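Long-range contact in mevalonate kinase, putative (Leishmania major, PDB 2HFS), which probably catalyses the ATP-dependent phosphorylation of (R)-mevalonate to (R)-5-phosphomevalonate, an early step of isoprenoid and sterol biosynthesis: residues A[58-63]-A[100-105]. Residues are numbered along the deposited sequence; the frame is centred on the assembly and turned at random.
Sequences LQVDDQ and MFIGGP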
# COMPACT_ATOMS: atom_id res chain seq x y z
N LEU A 58 -21.25 -4.64 15.10
CA LEU A 58 -20.88 -4.61 13.69
C LEU A 58 -20.74 -6.03 13.18
O LEU A 58 -19.85 -6.78 13.60
CB LEU A 58 -19.57 -3.82 13.50
CG LEU A 58 -19.00 -3.64 12.09
CD1 LEU A 58 -19.93 -2.75 11.27
CD2 LEU A 58 -17.58 -3.08 12.14
N GLN A 59 -21.60 -6.41 12.25
CA GLN A 59 -21.54 -7.74 11.65
C GLN A 59 -20.71 -7.68 10.37
O GLN A 59 -21.08 -6.96 9.45
CB GLN A 59 -22.95 -8.25 11.31
CG GLN A 59 -23.95 -8.22 12.47
CD GLN A 59 -23.41 -8.81 13.76
OE1 GLN A 59 -22.82 -9.90 13.76
NE2 GLN A 59 -23.61 -8.10 14.87
N VAL A 60 -19.60 -8.41 10.32
CA VAL A 60 -18.70 -8.30 9.16
C VAL A 60 -18.84 -9.46 8.22
O VAL A 60 -18.69 -10.64 8.61
CB VAL A 60 -17.20 -8.16 9.55
CG1 VAL A 60 -16.30 -8.09 8.29
CG2 VAL A 60 -16.97 -6.94 10.41
N ASP A 61 -19.10 -9.11 6.96
CA ASP A 61 -19.22 -10.07 5.87
C ASP A 61 -18.09 -9.75 4.89
O ASP A 61 -18.25 -8.95 3.97
CB ASP A 61 -20.61 -9.97 5.26
CG ASP A 61 -20.84 -10.94 4.11
OD1 ASP A 61 -20.07 -11.93 3.92
OD2 ASP A 61 -21.83 -10.77 3.35
N ASP A 62 -16.94 -10.35 5.17
CA ASP A 62 -15.69 -10.03 4.50
C ASP A 62 -15.52 -10.94 3.29
O ASP A 62 -15.18 -12.14 3.42
CB ASP A 62 -14.51 -10.18 5.48
CG ASP A 62 -13.22 -9.54 4.97
OD1 ASP A 62 -13.10 -9.32 3.74
OD2 ASP A 62 -12.28 -9.26 5.74
N GLN A 63 -15.75 -10.36 2.11
CA GLN A 63 -15.67 -11.11 0.87
C GLN A 63 -14.57 -10.68 -0.09
O GLN A 63 -14.57 -11.04 -1.26
CB GLN A 63 -17.02 -11.11 0.16
CG GLN A 63 -18.16 -11.52 1.05
CD GLN A 63 -19.22 -12.32 0.35
OE1 GLN A 63 -19.27 -12.37 -0.89
NE2 GLN A 63 -20.09 -12.97 1.14
N MSE A 100 -21.92 -5.00 7.69
CA MSE A 100 -20.81 -4.50 6.89
C MSE A 100 -20.50 -5.54 5.81
O MSE A 100 -20.26 -6.72 6.11
CB MSE A 100 -19.59 -4.30 7.81
CG MSE A 100 -18.42 -3.60 7.16
SE MSE A 100 -16.92 -3.34 8.43
CE MSE A 100 -15.72 -2.61 7.16
N PHE A 101 -20.53 -5.13 4.55
CA PHE A 101 -20.07 -6.01 3.47
C PHE A 101 -18.75 -5.49 2.94
O PHE A 101 -18.64 -4.30 2.63
CB PHE A 101 -21.11 -6.07 2.35
CG PHE A 101 -20.68 -6.90 1.18
CD1 PHE A 101 -20.93 -8.28 1.15
CD2 PHE A 101 -20.01 -6.32 0.10
CE1 PHE A 101 -20.53 -9.06 0.06
CE2 PHE A 101 -19.59 -7.10 -0.99
CZ PHE A 101 -19.85 -8.46 -1.01
N ILE A 102 -17.72 -6.34 2.88
CA ILE A 102 -16.41 -5.87 2.34
C ILE A 102 -16.07 -6.57 1.03
O ILE A 102 -16.02 -7.81 0.98
CB ILE A 102 -15.23 -6.04 3.33
CG1 ILE A 102 -15.64 -5.84 4.79
CG2 ILE A 102 -14.08 -5.08 2.95
CD1 ILE A 102 -14.48 -6.10 5.76
N GLY A 103 -15.77 -5.77 0.01
CA GLY A 103 -15.51 -6.27 -1.34
C GLY A 103 -14.44 -5.53 -2.10
O GLY A 103 -13.38 -5.19 -1.54
N GLY A 104 -14.67 -5.32 -3.40
CA GLY A 104 -13.68 -4.64 -4.27
C GLY A 104 -12.62 -5.61 -4.76
O GLY A 104 -12.44 -6.68 -4.17
N PRO A 105 -11.93 -5.29 -5.86
CA PRO A 105 -11.03 -6.27 -6.52
C PRO A 105 -9.63 -6.37 -5.93
O PRO A 105 -8.91 -7.29 -6.27
CB PRO A 105 -10.96 -5.75 -7.96
CG PRO A 105 -11.06 -4.31 -7.82
CD PRO A 105 -11.95 -4.01 -6.59
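Phe101 presents its ring edge to Asp61: OD2 of the carboxylate lies in the ring plane, 3.4 Å from Phe101 CD1, and the two planes stand 83° apart. The side chain of Gln63 crosses that of Phe101 at about a right angle. Its chain bends at chi2 (-144°), which sets Gln63 CD 3.5 Å from Phe101 CE1. Gln63 NE2 donates to Asp61 OD1 (3.0 Å) on the syn side, tilted out of the carboxylate plane; OD1 accepts this bond while OD2 faces the ring edge.

On the other face, Val60, Asp62, selenomethionine Met100 and Ile102 touch helix 70-88, and Leu58 and Met100 touch helix 114-130. There the SE of Met100 meets Leu58 CD2 at 3.8 Å, and Ile102 CD1 touches both Val60 CG1 (3.7 Å) and Asp62 CG.

The strands' N-to-C directions differ by 21°, and donors alternate between them: Met100 N to Gln59 O, Asp61 N to Met100 O, Ile102 N to Asp61 O, Gln63 N to Ile102 O. This is parallel pairing, as expected of the beta-alpha-beta unit formed with helix 70-88. The chemistry is thus two-sided: mainly apolar packing beneath the helices, with the Asp62 carboxylate at one end paired to Arg64, and opposite it an aromatic edge whose positive rim probably complements the Asp61 carboxylate.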